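Local coordinates for positive phenol-degradative gene regulator (Ralstonia sp. E2, PDB 5FRX), which activates phenol-degradation genes, probably as a sigma-54-dependent, ATP-binding regulator whose N-terminal phenol-sensing part is this chain, at residues D14-L19 and L101-G106; L19-R24 and K83-G88; P149-Q154 and Y172-C177; G167-Y172 and A200-Y205. All blocks are in the same frame, centred on the assembly; numbering follows the deposited sequence.

Overall arrangement
Interactions 1 and 2 share Leu19 and tie the N-terminal loop to helix 97-104 and to the loop after helix 44-83. The first is buried and wholly apolar between its segments; the second lies at the surface, where methionine sulfur meets arginine. Interactions 3 and 4 share Tyr172 and both use strand 170-176. Interaction 3 is a buried zinc site held by thiolates and a carboxylate, while interaction 4 packs Leu171 on Glu201, Leu202 and Tyr205. A salt bridge from Arg173 to Glu201, modelled very short, joins these two. Bound p-nitrophenol touches interactions 1, 3 and 4, hydrogen-bonded by His102 of segment 101-106 and approached by Tyr172 from the strand.

Interaction 1. Residues D14-L19 and L101-G106; sequences DGLSNL and LHTIEG. With NPO (p-nitrophenol), chain D.
On the helix that supplies His102 to the p-nitrophenol pocket, Leu19 and Leu16 of the N-terminal loop pack against Leu101, Thr103 and Ile104. Helix 97-104 finishes here in a Schellman motif, with Gly106 at positive phi and its N bonded back to Thr103 O. Leu19 makes the largest share of the contact. Its side chain crosses that of Leu101 at about a right angle, CD1 lying 3.9 Å from Leu101 CG and CD2 3.9 Å from Leu101 CD2. Behind this fork, Leu19 CB rests 3.7 Å from the end methyl CD1 of Ile104. Thr103 splits its duties: OG1 stands beside its own backbone N (chi1 -57°) and bonds to Pro99 O one turn back, which leaves the methyl CG2 to meet Leu16 CD2 at 4.2 Å. The second subunit closes in here, with its Met27 on Leu16 and its Gly30 on Thr103. His102 takes no part in this packing; its ring stacks with Tyr157. At the edge of that imidazole, in its plane, His102 ND1 makes a 2.6 Å hydrogen bond to the ligand's OH, at an angle of 157°, and either partner may be the donor.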
loop_
_atom_site.group_PDB
_atom_site.type_symbol
_atom_site.label_atom_id
_atom_site.label_comp_id
_atom_site.label_asym_id
_atom_site.label_seq_id
_atom_site.Cartn_x
_atom_site.Cartn_y
_atom_site.Cartn_z
ATOM N N ASP A 14 20.815 7.091 13.845
ATOM C CA ASP A 14 20.099 7.601 15.007
ATOM C C ASP A 14 18.667 7.982 14.650
ATOM O O ASP A 14 17.787 8.008 15.510
ATOM C CB ASP A 14 20.831 8.806 15.603
ATOM C CG ASP A 14 20.008 9.527 16.652
ATOM O OD1 ASP A 14 19.551 8.867 17.608
ATOM O OD2 ASP A 14 19.819 10.755 16.521
ATOM N N GLY A 15 18.440 8.279 13.374
ATOM C CA GLY A 15 17.122 8.659 12.902
ATOM C C GLY A 15 16.298 7.467 12.456
ATOM O O GLY A 15 15.087 7.573 12.265
ATOM N N LEU A 16 16.959 6.326 12.289
ATOM C CA LEU A 16 16.285 5.106 11.861
ATOM C C LEU A 16 16.195 4.097 13.002
ATOM O O LEU A 16 15.153 3.477 13.213
ATOM C CB LEU A 16 17.010 4.484 10.665
ATOM C CG LEU A 16 17.247 5.402 9.465
ATOM C CD1 LEU A 16 18.682 5.905 9.448
ATOM C CD2 LEU A 16 16.911 4.685 8.166
ATOM N N SER A 17 17.293 3.939 13.733
ATOM C CA SER A 17 17.339 3.006 14.853
ATOM C C SER A 17 16.350 3.405 15.944
ATOM O O SER A 17 15.790 2.548 16.630
ATOM C CB SER A 17 18.755 2.931 15.430
ATOM O OG SER A 17 19.645 2.317 14.515
ATOM N N ASN A 18 16.139 4.707 16.098
ATOM C CA ASN A 18 15.217 5.220 17.103
ATOM C C ASN A 18 13.759 5.037 16.695
ATOM O O ASN A 18 12.922 4.641 17.506
ATOM C CB ASN A 18 15.501 6.697 17.387
ATOM C CG ASN A 18 14.568 7.280 18.428
ATOM O OD1 ASN A 18 13.728 6.576 18.991
ATOM N ND2 ASN A 18 14.708 8.575 18.690
ATOM N N LEU A 19 13.462 5.328 15.433
ATOM C CA LEU A 19 12.106 5.194 14.914
ATOM C C LEU A 19 11.755 3.734 14.654
ATOM O O LEU A 19 10.628 3.413 14.278
ATOM C CB LEU A 19 11.941 6.011 13.630
ATOM C CG LEU A 19 11.678 7.508 13.808
ATOM C CD1 LEU A 19 12.037 8.271 12.542
ATOM C CD2 LEU A 19 10.229 7.756 14.196
ATOM N N LEU A 101 11.241 8.032 8.274
ATOM C CA LEU A 101 10.046 7.194 8.155
ATOM C C LEU A 101 9.795 6.821 6.699
ATOM O O LEU A 101 9.391 5.678 6.395
ATOM C CB LEU A 101 8.829 7.900 8.771
ATOM C CG LEU A 101 8.881 7.928 10.308
ATOM C CD1 LEU A 101 7.863 8.860 10.923
ATOM C CD2 LEU A 101 8.688 6.511 10.844
ATOM N N HIS A 102 10.045 7.744 5.800
ATOM C CA HIS A 102 9.907 7.462 4.402
ATOM C C HIS A 102 10.823 6.329 3.980
ATOM O O HIS A 102 10.489 5.563 3.137
ATOM C CB HIS A 102 10.178 8.709 3.568
ATOM C CG HIS A 102 9.289 8.856 2.375
ATOM N ND1 HIS A 102 9.552 9.738 1.362
ATOM C CD2 HIS A 102 8.147 8.232 2.033
ATOM C CE1 HIS A 102 8.607 9.661 0.457
ATOM N NE2 HIS A 102 7.742 8.755 0.839
ATOM N N THR A 103 11.972 6.219 4.600
ATOM C CA THR A 103 12.919 5.154 4.243
ATOM C C THR A 103 12.475 3.824 4.841
ATOM O O THR A 103 12.395 2.825 4.135
ATOM C CB THR A 103 14.363 5.493 4.707
ATOM O OG1 THR A 103 14.780 6.745 4.144
ATOM C CG2 THR A 103 15.338 4.411 4.291
ATOM N N ILE A 104 12.163 3.813 6.134
ATOM C CA ILE A 104 11.627 2.614 6.797
ATOM C C ILE A 104 10.418 2.046 6.062
ATOM O O ILE A 104 10.233 0.835 6.005
ATOM C CB ILE A 104 11.214 2.907 8.245
ATOM C CG1 ILE A 104 12.308 3.725 8.957
ATOM C CG2 ILE A 104 10.889 1.624 8.974
ATOM C CD1 ILE A 104 11.955 4.197 10.375
ATOM N N GLU A 105 9.605 2.904 5.458
ATOM C CA GLU A 105 8.402 2.409 4.785
ATOM C C GLU A 105 8.695 1.800 3.423
ATOM O O GLU A 105 7.802 1.249 2.778
ATOM C CB GLU A 105 7.365 3.532 4.664
ATOM C CG GLU A 105 6.779 3.857 6.011
ATOM C CD GLU A 105 6.253 5.250 6.108
ATOM O OE1 GLU A 105 5.996 5.882 5.055
ATOM O OE2 GLU A 105 6.067 5.702 7.251
ATOM N N GLY A 106 9.949 1.898 2.997
ATOM C CA GLY A 106 10.396 1.250 1.776
ATOM C C GLY A 106 9.994 2.009 0.527
ATOM O O GLY A 106 9.800 1.434 -0.539
HETATM C C1 NPO D . 10.675 15.008 3.882
HETATM C C2 NPO D . 11.462 15.136 2.759
HETATM C C3 NPO D . 11.624 14.064 1.912
HETATM C C4 NPO D . 10.996 12.860 2.186
HETATM C C5 NPO D . 10.208 12.721 3.313
HETATM C C6 NPO D . 10.036 13.807 4.162
HETATM O OH NPO D . 11.179 11.787 1.314
HETATM N N1 NPO D . 10.506 16.138 4.735
HETATM O O2 NPO D . 9.463 16.145 5.615
HETATM O O3 NPO D . 11.247 17.120 4.650
#

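Interaction 2. Residues L19-R24 and K83-G88; sequences LARRLR and KTMRSG
Met85 brings its methyl CE to the edge of the Arg22 guanidinium, in the plane of the group and 3.6 Å from Arg22 NH1. The contact joins two type I beta turns: Ala20 to Leu23, which leads into strand 23-26, and Lys83 to Arg86, where the long helix 44-83 gives way to a loop. The arginine is folded rather than extended, with bends at chi2 (-48°) and chi3 (-62°), and this doubling back lets both its root and its tip reach the same sulfur. Arg22 CG lies 3.8 Å from Met85 SD, and Arg22 NH1 comes to 3.5 Å from it; the two side chains run past each other in opposite directions. Thr84 OG1 stays 4.0 Å from Arg22 NH1, not bonded to it, and pairs instead with Leu81 O. Arg21 comes no closer than a loose approach to the Met85 methyl. The thioether also meets the buried Leu19, whose CD2 sits 4.1 Å from Met85 SD.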
loop_
_atom_site.group_PDB
_atom_site.type_symbol
_atom_site.label_atom_id
_atom_site.label_comp_id
_atom_site.label_asym_id
_atom_site.label_seq_id
_atom_site.Cartn_x
_atom_site.Cartn_y
_atom_site.Cartn_z
ATOM N N LEU A 19 13.462 5.328 15.433
ATOM C CA LEU A 19 12.106 5.194 14.914
ATOM C C LEU A 19 11.755 3.734 14.654
ATOM O O LEU A 19 10.628 3.413 14.278
ATOM C CB LEU A 19 11.941 6.011 13.630
ATOM C CG LEU A 19 11.678 7.508 13.808
ATOM C CD1 LEU A 19 12.037 8.271 12.542
ATOM C CD2 LEU A 19 10.229 7.756 14.196
ATOM N N ALA A 20 12.729 2.851 14.859
ATOM C CA ALA A 20 12.525 1.423 14.647
ATOM C C ALA A 20 11.725 0.805 15.789
ATOM O O ALA A 20 11.015 -0.183 15.598
ATOM C CB ALA A 20 13.861 0.714 14.488
ATOM N N ARG A 21 11.843 1.393 16.974
ATOM C CA ARG A 21 11.132 0.902 18.148
ATOM C C ARG A 21 9.625 1.070 17.990
ATOM O O ARG A 21 8.842 0.307 18.557
ATOM C CB ARG A 21 11.613 1.625 19.409
ATOM C CG ARG A 21 13.118 1.570 19.617
ATOM C CD ARG A 21 13.480 1.803 21.075
ATOM N NE ARG A 21 12.791 2.964 21.632
ATOM C CZ ARG A 21 13.303 4.190 21.668
ATOM N NH1 ARG A 21 14.514 4.420 21.178
ATOM N NH2 ARG A 21 12.604 5.187 22.193
ATOM N N ARG A 22 9.224 2.074 17.218
ATOM C CA ARG A 22 7.796 2.348 16.983
ATOM C C ARG A 22 7.130 1.422 15.945
ATOM O O ARG A 22 5.949 1.570 15.630
ATOM C CB ARG A 22 7.622 3.808 16.561
ATOM C CG ARG A 22 8.373 4.781 17.450
ATOM C CD ARG A 22 8.110 4.494 18.930
ATOM N NE ARG A 22 6.700 4.638 19.300
ATOM C CZ ARG A 22 6.169 5.744 19.823
ATOM N NH1 ARG A 22 6.931 6.814 20.042
ATOM N NH2 ARG A 22 4.875 5.784 20.127
ATOM N N LEU A 23 7.890 0.462 15.434
ATOM C CA LEU A 23 7.399 -0.472 14.429
ATOM C C LEU A 23 7.328 -1.889 14.980
ATOM O O LEU A 23 8.330 -2.421 15.423
ATOM C CB LEU A 23 8.300 -0.438 13.199
ATOM C CG LEU A 23 7.897 -1.320 12.026
ATOM C CD1 LEU A 23 6.459 -1.077 11.619
ATOM C CD2 LEU A 23 8.832 -1.041 10.860
ATOM N N ARG A 24 6.149 -2.498 14.975
ATOM C CA ARG A 24 6.040 -3.851 15.494
ATOM C C ARG A 24 5.137 -4.719 14.624
ATOM O O ARG A 24 4.035 -4.313 14.236
ATOM C CB ARG A 24 5.530 -3.845 16.934
ATOM C CG ARG A 24 4.044 -3.636 17.052
ATOM C CD ARG A 24 3.506 -4.145 18.384
ATOM N NE ARG A 24 2.063 -3.952 18.425
ATOM C CZ ARG A 24 1.182 -4.849 17.993
ATOM N NH1 ARG A 24 1.606 -6.012 17.514
ATOM N NH2 ARG A 24 -0.119 -4.586 18.041
ATOM N N LYS A 83 5.845 13.995 16.273
ATOM C CA LYS A 83 5.561 14.992 17.324
ATOM C C LYS A 83 5.405 14.416 18.737
ATOM O O LYS A 83 5.532 15.144 19.722
ATOM C CB LYS A 83 4.304 15.793 16.973
ATOM C CG LYS A 83 4.579 16.904 15.965
ATOM C CD LYS A 83 3.389 17.835 15.740
ATOM C CE LYS A 83 2.350 17.202 14.835
ATOM N NZ LYS A 83 1.606 18.258 14.102
ATOM N N THR A 84 5.126 13.118 18.844
ATOM C CA THR A 84 5.090 12.479 20.154
ATOM C C THR A 84 6.497 12.086 20.596
ATOM O O THR A 84 6.696 11.614 21.712
ATOM C CB THR A 84 4.187 11.232 20.171
ATOM O OG1 THR A 84 4.849 10.141 19.519
ATOM C CG2 THR A 84 2.838 11.525 19.500
ATOM N N MET A 85 7.469 12.269 19.713
ATOM C CA MET A 85 8.856 11.985 20.044
ATOM C C MET A 85 9.676 13.260 20.050
ATOM O O MET A 85 10.867 13.226 19.744
ATOM C CB MET A 85 9.459 10.998 19.052
ATOM C CG MET A 85 8.509 9.903 18.632
ATOM S SD MET A 85 9.394 8.428 18.107
ATOM C CE MET A 85 10.300 8.031 19.609
ATOM N N ARG A 86 9.033 14.384 20.378
ATOM C CA ARG A 86 9.698 15.690 20.394
ATOM C C ARG A 86 10.925 15.705 21.290
ATOM O O ARG A 86 12.041 15.910 20.811
ATOM C CB ARG A 86 8.736 16.783 20.846
ATOM C CG ARG A 86 7.730 17.185 19.794
ATOM C CD ARG A 86 7.036 18.461 20.201
ATOM N NE ARG A 86 6.037 18.909 19.232
ATOM C CZ ARG A 86 6.297 19.700 18.192
ATOM N NH1 ARG A 86 7.535 20.124 17.957
ATOM N NH2 ARG A 86 5.316 20.070 17.378
ATOM N N SER A 87 10.706 15.511 22.590
ATOM C CA SER A 87 11.801 15.350 23.551
ATOM C C SER A 87 12.738 16.547 23.580
ATOM O O SER A 87 12.317 17.671 23.848
ATOM C CB SER A 87 12.608 14.083 23.234
ATOM O OG SER A 87 13.836 14.059 23.948
ATOM N N GLY A 88 14.014 16.285 23.305
ATOM C CA GLY A 88 15.027 17.319 23.256
ATOM C C GLY A 88 15.611 17.488 21.866
ATOM O O GLY A 88 16.598 18.203 21.680
#

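Interaction 3. Residues P149-Q154 and Y172-C177; sequences PVCWMQ and YRELEC. With ZN (zinc ion), chain C; NPO (p-nitrophenol), chain D.
Cys177 carries its SG anti to the backbone N (chi1 178°), Cys151 keeps its SG beside its own N (chi1 -53°), and Glu174 reaches out with its chain extended beyond CG; together these settings bring all three groups to one zinc ion in the V4R domain. Cys151 SG binds the metal at 2.3 Å, Cys177 SG at 2.5 Å and Glu174 OE1 at 1.9 Å, with Cys185 as the fourth ligand. The carboxylate binds through one oxygen. Its other oxygen, OE2, accepts a weak bond from Cys151 N at 2.9 Å, which may help to set the rotation of the group. The Cys177 sulfur is also gripped by Val150 N, 3.4 Å from SG and nearly straight at 160°, an N-H that would offset some thiolate charge. Pro149 slides along Glu174, its CB 3.6 Å from Glu174 CB. Cys151 centres an inverse gamma turn and is the N-cap of helix 152-166. Beside it Trp152 NE1 donates to Pro149 O at 3.1 Å, in the carbonyl plane and on a lone pair, though tilted from the indole plane; Val150 O lies over one indole face. The site joins that helix to strand 170-176, which bulges at Leu175 and Glu176 opposite Arg186. The adjacent strand 185-191 supplies Cys185, helix 134-143 covers Val150 through His139, and Trp152 packs on Met60 and Arg64 of helix 44-83.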
loop_
_atom_site.group_PDB
_atom_site.type_symbol
_atom_site.label_atom_id
_atom_site.label_comp_id
_atom_site.label_asym_id
_atom_site.label_seq_id
_atom_site.Cartn_x
_atom_site.Cartn_y
_atom_site.Cartn_z
ATOM N N PRO A 149 8.091 14.658 -13.856
ATOM C CA PRO A 149 8.251 13.870 -12.619
ATOM C C PRO A 149 7.003 13.074 -12.214
ATOM O O PRO A 149 5.881 13.555 -12.399
ATOM C CB PRO A 149 8.571 14.937 -11.567
ATOM C CG PRO A 149 9.285 15.986 -12.331
ATOM C CD PRO A 149 8.603 16.027 -13.693
ATOM N N VAL A 150 7.213 11.881 -11.662
ATOM C CA VAL A 150 6.133 10.904 -11.468
ATOM C C VAL A 150 5.926 10.456 -10.007
ATOM O O VAL A 150 4.904 9.832 -9.676
ATOM C CB VAL A 150 6.381 9.637 -12.359
ATOM C CG1 VAL A 150 6.062 9.949 -13.806
ATOM C CG2 VAL A 150 7.817 9.178 -12.251
ATOM N N CYS A 151 6.878 10.780 -9.136
ATOM C CA CYS A 151 6.776 10.465 -7.712
ATOM C C CYS A 151 5.727 11.326 -6.986
ATOM O O CYS A 151 6.019 12.097 -6.076
ATOM C CB CYS A 151 8.155 10.596 -7.078
ATOM S SG CYS A 151 9.402 9.590 -7.988
ATOM N N TRP A 152 4.484 11.161 -7.404
ATOM C CA TRP A 152 3.373 11.939 -6.904
ATOM C C TRP A 152 3.088 11.666 -5.427
ATOM O O TRP A 152 3.014 12.602 -4.600
ATOM C CB TRP A 152 2.128 11.645 -7.741
ATOM C CG TRP A 152 2.332 11.881 -9.236
ATOM C CD1 TRP A 152 3.225 12.740 -9.824
ATOM C CD2 TRP A 152 1.618 11.257 -10.311
ATOM N NE1 TRP A 152 3.107 12.687 -11.198
ATOM C CE2 TRP A 152 2.123 11.790 -11.520
ATOM C CE3 TRP A 152 0.602 10.295 -10.371
ATOM C CZ2 TRP A 152 1.651 11.388 -12.771
ATOM C CZ3 TRP A 152 0.131 9.904 -11.617
ATOM C CH2 TRP A 152 0.661 10.447 -12.799
ATOM N N MET A 153 2.914 10.389 -5.106
ATOM C CA MET A 153 2.682 9.947 -3.737
ATOM C C MET A 153 3.873 10.308 -2.845
ATOM O O MET A 153 3.704 10.706 -1.704
ATOM C CB MET A 153 2.414 8.441 -3.707
ATOM C CG MET A 153 1.934 7.896 -2.372
ATOM S SD MET A 153 1.944 6.059 -2.452
ATOM C CE MET A 153 0.945 5.802 -3.889
ATOM N N GLN A 154 5.082 10.184 -3.370
ATOM C CA GLN A 154 6.259 10.510 -2.577
ATOM C C GLN A 154 6.360 11.998 -2.289
ATOM O O GLN A 154 6.809 12.399 -1.224
ATOM C CB GLN A 154 7.520 10.033 -3.280
ATOM C CG GLN A 154 7.511 8.544 -3.557
ATOM C CD GLN A 154 8.760 8.083 -4.281
ATOM O OE1 GLN A 154 8.858 6.934 -4.695
ATOM N NE2 GLN A 154 9.726 8.978 -4.428
ATOM N N TYR A 172 6.250 20.805 -1.909
ATOM C CA TYR A 172 7.470 20.349 -2.574
ATOM C C TYR A 172 7.258 20.147 -4.068
ATOM O O TYR A 172 6.152 19.848 -4.510
ATOM C CB TYR A 172 7.967 19.029 -1.997
ATOM C CG TYR A 172 8.509 19.041 -0.589
ATOM C CD1 TYR A 172 7.677 19.261 0.503
ATOM C CD2 TYR A 172 9.840 18.772 -0.352
ATOM C CE1 TYR A 172 8.167 19.238 1.782
ATOM C CE2 TYR A 172 10.340 18.750 0.920
ATOM C CZ TYR A 172 9.500 18.976 1.986
ATOM O OH TYR A 172 10.012 18.932 3.260
ATOM N N ARG A 173 8.335 20.300 -4.831
ATOM C CA ARG A 173 8.362 19.891 -6.223
ATOM C C ARG A 173 9.611 19.080 -6.481
ATOM O O ARG A 173 10.666 19.352 -5.896
ATOM C CB ARG A 173 8.329 21.089 -7.155
ATOM C CG ARG A 173 7.222 22.070 -6.852
ATOM C CD ARG A 173 6.874 22.868 -8.097
ATOM N NE ARG A 173 6.176 22.021 -9.056
ATOM C CZ ARG A 173 4.868 22.068 -9.264
ATOM N NH1 ARG A 173 4.122 22.938 -8.588
ATOM N NH2 ARG A 173 4.313 21.252 -10.155
ATOM N N GLU A 174 9.477 18.063 -7.332
ATOM C CA GLU A 174 10.619 17.317 -7.842
ATOM C C GLU A 174 11.326 18.170 -8.878
ATOM O O GLU A 174 10.717 18.594 -9.848
ATOM C CB GLU A 174 10.189 15.988 -8.476
ATOM C CG GLU A 174 9.690 14.917 -7.536
ATOM C CD GLU A 174 9.600 13.549 -8.207
ATOM O OE1 GLU A 174 10.624 12.839 -8.285
ATOM O OE2 GLU A 174 8.495 13.190 -8.661
ATOM N N LEU A 175 12.606 18.427 -8.674
ATOM C CA LEU A 175 13.384 19.184 -9.648
ATOM C C LEU A 175 13.913 18.262 -10.751
ATOM O O LEU A 175 13.912 18.621 -11.930
ATOM C CB LEU A 175 14.533 19.912 -8.953
ATOM C CG LEU A 175 14.116 20.701 -7.703
ATOM C CD1 LEU A 175 15.219 21.675 -7.272
ATOM C CD2 LEU A 175 12.800 21.442 -7.932
ATOM N N GLU A 176 14.367 17.077 -10.351
ATOM C CA GLU A 176 14.808 16.045 -11.282
ATOM C C GLU A 176 14.193 14.720 -10.839
ATOM O O GLU A 176 13.960 14.510 -9.639
ATOM C CB GLU A 176 16.340 15.956 -11.330
ATOM C CG GLU A 176 17.063 17.317 -11.285
ATOM C CD GLU A 176 17.299 17.937 -12.664
ATOM O OE1 GLU A 176 16.725 17.443 -13.662
ATOM O OE2 GLU A 176 18.071 18.921 -12.750
ATOM N N CYS A 177 13.915 13.830 -11.791
ATOM C CA CYS A 177 13.167 12.625 -11.466
ATOM C C CYS A 177 13.632 11.407 -12.265
ATOM O O CYS A 177 13.802 11.472 -13.480
ATOM C CB CYS A 177 11.669 12.868 -11.691
ATOM S SG CYS A 177 10.579 11.435 -11.381
HETATM ZN ZN ZN C . 10.947 11.036 -8.943
HETATM C C1 NPO D . 10.675 15.008 3.882
HETATM C C2 NPO D . 11.462 15.136 2.759
HETATM C C3 NPO D . 11.624 14.064 1.912
HETATM C C4 NPO D . 10.996 12.860 2.186
HETATM C C5 NPO D . 10.208 12.721 3.313
HETATM C C6 NPO D . 10.036 13.807 4.162
HETATM O OH NPO D . 11.179 11.787 1.314
HETATM N N1 NPO D . 10.506 16.138 4.735
HETATM O O2 NPO D . 9.463 16.145 5.615
HETATM O O3 NPO D . 11.247 17.120 4.650
#

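Interaction 4. Residues G167-Y172 and A200-Y205; sequences GKTILY and AELALY. With NPO (p-nitrophenol), chain D.
Thr169 makes the first touch: its methyl CG2 comes 4.2 Å from Leu202 CD1, the two side chains crossing at about a right angle. After Ile170, which packs on Thr162 and Tyr124, Leu171 takes the main load. Its branch CD1 meets the aliphatic part of Glu201, modelled unusually close at 3.3 Å from Glu201 CG, so the exact spacing is doubtful, while Leu171 CD2 lies 4.1 Å from Tyr205 CE2. Leu171 runs antiparallel to the side chains of both Glu201 and Tyr205. Glu201 has its CG anti to the backbone N (chi1 169°) and then bends at chi2 (86°), which brings the carboxylate to the backbone of the next residue. There Glu201 OE2 stands 3.2 Å from Tyr172 O; both are acceptors, so this is no bond, and the charge is instead met by Arg173, in a salt bridge to OE1 that is modelled very short. Tyr205 anchors its own end through OH on Thr159. The Tyr172 ring leads away from the helix into the ligand pocket, where its OH lies 2.6 Å from p-nitrophenol O3 in a weak, unsettled hydrogen bond, Thr162 OG1 being its stronger partner. Helix 198-202 and the turn after it thus pack on the edge strand whose tyrosine reaches the ligand, consistent with the V4R domain, a family in the HNOX-like clan, to which segment 167-172 belongs.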
loop_
_atom_site.group_PDB
_atom_site.type_symbol
_atom_site.label_atom_id
_atom_site.label_comp_id
_atom_site.label_asym_id
_atom_site.label_seq_id
_atom_site.Cartn_x
_atom_site.Cartn_y
_atom_site.Cartn_z
ATOM N N GLY A 167 2.903 23.324 11.112
ATOM C CA GLY A 167 1.588 23.924 11.179
ATOM C C GLY A 167 1.350 24.976 10.103
ATOM O O GLY A 167 0.549 25.898 10.297
ATOM N N LYS A 168 2.043 24.852 8.974
ATOM C CA LYS A 168 1.774 25.699 7.813
ATOM C C LYS A 168 2.156 24.990 6.541
ATOM O O LYS A 168 3.064 24.173 6.536
ATOM C CB LYS A 168 2.531 27.031 7.915
ATOM C CG LYS A 168 4.027 26.894 8.183
ATOM C CD LYS A 168 4.669 28.270 8.431
ATOM C CE LYS A 168 4.523 29.213 7.232
ATOM N NZ LYS A 168 4.470 30.647 7.650
ATOM N N THR A 169 1.471 25.312 5.450
ATOM C CA THR A 169 1.661 24.606 4.178
ATOM C C THR A 169 3.071 24.704 3.569
ATOM O O THR A 169 3.550 25.786 3.238
ATOM C CB THR A 169 0.662 25.115 3.145
ATOM O OG1 THR A 169 -0.669 24.866 3.615
ATOM C CG2 THR A 169 0.865 24.398 1.832
ATOM N N ILE A 170 3.733 23.566 3.422
ATOM C CA ILE A 170 5.021 23.512 2.743
ATOM C C ILE A 170 4.933 22.623 1.509
ATOM O O ILE A 170 4.923 21.393 1.620
ATOM C CB ILE A 170 6.124 22.988 3.673
ATOM C CG1 ILE A 170 6.206 23.866 4.927
ATOM C CG2 ILE A 170 7.455 22.952 2.951
ATOM C CD1 ILE A 170 6.120 25.356 4.629
ATOM N N LEU A 171 4.853 23.232 0.330
ATOM C CA LEU A 171 4.770 22.445 -0.900
ATOM C C LEU A 171 6.154 22.015 -1.362
ATOM O O LEU A 171 7.118 22.763 -1.222
ATOM C CB LEU A 171 4.085 23.231 -2.013
ATOM C CG LEU A 171 2.686 23.791 -1.788
ATOM C CD1 LEU A 171 2.237 24.522 -3.040
ATOM C CD2 LEU A 171 1.700 22.700 -1.425
ATOM N N TYR A 172 6.250 20.805 -1.909
ATOM C CA TYR A 172 7.470 20.349 -2.574
ATOM C C TYR A 172 7.258 20.147 -4.068
ATOM O O TYR A 172 6.152 19.848 -4.510
ATOM C CB TYR A 172 7.967 19.029 -1.997
ATOM C CG TYR A 172 8.509 19.041 -0.589
ATOM C CD1 TYR A 172 7.677 19.261 0.503
ATOM C CD2 TYR A 172 9.840 18.772 -0.352
ATOM C CE1 TYR A 172 8.167 19.238 1.782
ATOM C CE2 TYR A 172 10.340 18.750 0.920
ATOM C CZ TYR A 172 9.500 18.976 1.986
ATOM O OH TYR A 172 10.012 18.932 3.260
ATOM N N ALA A 200 -1.606 26.859 -7.381
ATOM C CA ALA A 200 -2.166 25.798 -8.196
ATOM C C ALA A 200 -1.534 24.443 -7.875
ATOM O O ALA A 200 -2.043 23.404 -8.295
ATOM C CB ALA A 200 -2.004 26.132 -9.668
ATOM N N GLU A 201 -0.429 24.446 -7.141
ATOM C CA GLU A 201 0.109 23.196 -6.621
ATOM C C GLU A 201 -0.824 22.710 -5.522
ATOM O O GLU A 201 -1.211 21.540 -5.479
ATOM C CB GLU A 201 1.525 23.380 -6.091
ATOM C CG GLU A 201 2.056 22.186 -5.307
ATOM C CD GLU A 201 2.691 21.144 -6.199
ATOM O OE1 GLU A 201 2.690 21.350 -7.433
ATOM O OE2 GLU A 201 3.194 20.125 -5.669
ATOM N N LEU A 202 -1.203 23.645 -4.658
ATOM C CA LEU A 202 -2.123 23.407 -3.549
ATOM C C LEU A 202 -3.469 22.894 -4.019
ATOM O O LEU A 202 -4.144 22.144 -3.308
ATOM C CB LEU A 202 -2.333 24.693 -2.743
ATOM C CG LEU A 202 -3.217 24.528 -1.506
ATOM C CD1 LEU A 202 -2.514 23.666 -0.470
ATOM C CD2 LEU A 202 -3.577 25.869 -0.919
ATOM N N ALA A 203 -3.866 23.322 -5.208
ATOM C CA ALA A 203 -5.114 22.869 -5.791
ATOM C C ALA A 203 -5.111 21.352 -6.007
ATOM O O ALA A 203 -6.163 20.702 -5.961
ATOM C CB ALA A 203 -5.368 23.584 -7.097
ATOM N N LEU A 204 -3.933 20.784 -6.249
ATOM C CA LEU A 204 -3.859 19.351 -6.496
ATOM C C LEU A 204 -4.203 18.573 -5.228
ATOM O O LEU A 204 -4.581 17.407 -5.297
ATOM C CB LEU A 204 -2.474 18.959 -7.019
ATOM C CG LEU A 204 -2.061 19.557 -8.375
ATOM C CD1 LEU A 204 -0.597 19.259 -8.678
ATOM C CD2 LEU A 204 -2.947 19.046 -9.502
ATOM N N TYR A 205 -4.100 19.223 -4.072
ATOM C CA TYR A 205 -4.258 18.516 -2.813
ATOM C C TYR A 205 -5.694 18.510 -2.299
ATOM O O TYR A 205 -5.935 18.158 -1.145
ATOM C CB TYR A 205 -3.315 19.103 -1.757
ATOM C CG TYR A 205 -1.864 18.727 -1.998
ATOM C CD1 TYR A 205 -1.349 17.538 -1.505
ATOM C CD2 TYR A 205 -1.018 19.548 -2.739
ATOM C CE1 TYR A 205 -0.028 17.176 -1.732
ATOM C CE2 TYR A 205 0.305 19.197 -2.966
ATOM C CZ TYR A 205 0.794 18.011 -2.463
ATOM O OH TYR A 205 2.102 17.647 -2.685
HETATM C C1 NPO D . 10.675 15.008 3.882
HETATM C C2 NPO D . 11.462 15.136 2.759
HETATM C C3 NPO D . 11.624 14.064 1.912
HETATM C C4 NPO D . 10.996 12.860 2.186
HETATM C C5 NPO D . 10.208 12.721 3.313
HETATM C C6 NPO D . 10.036 13.807 4.162
HETATM O OH NPO D . 11.179 11.787 1.314
HETATM N N1 NPO D . 10.506 16.138 4.735
HETATM O O2 NPO D . 9.463 16.145 5.615
HETATM O O3 NPO D . 11.247 17.120 4.650
#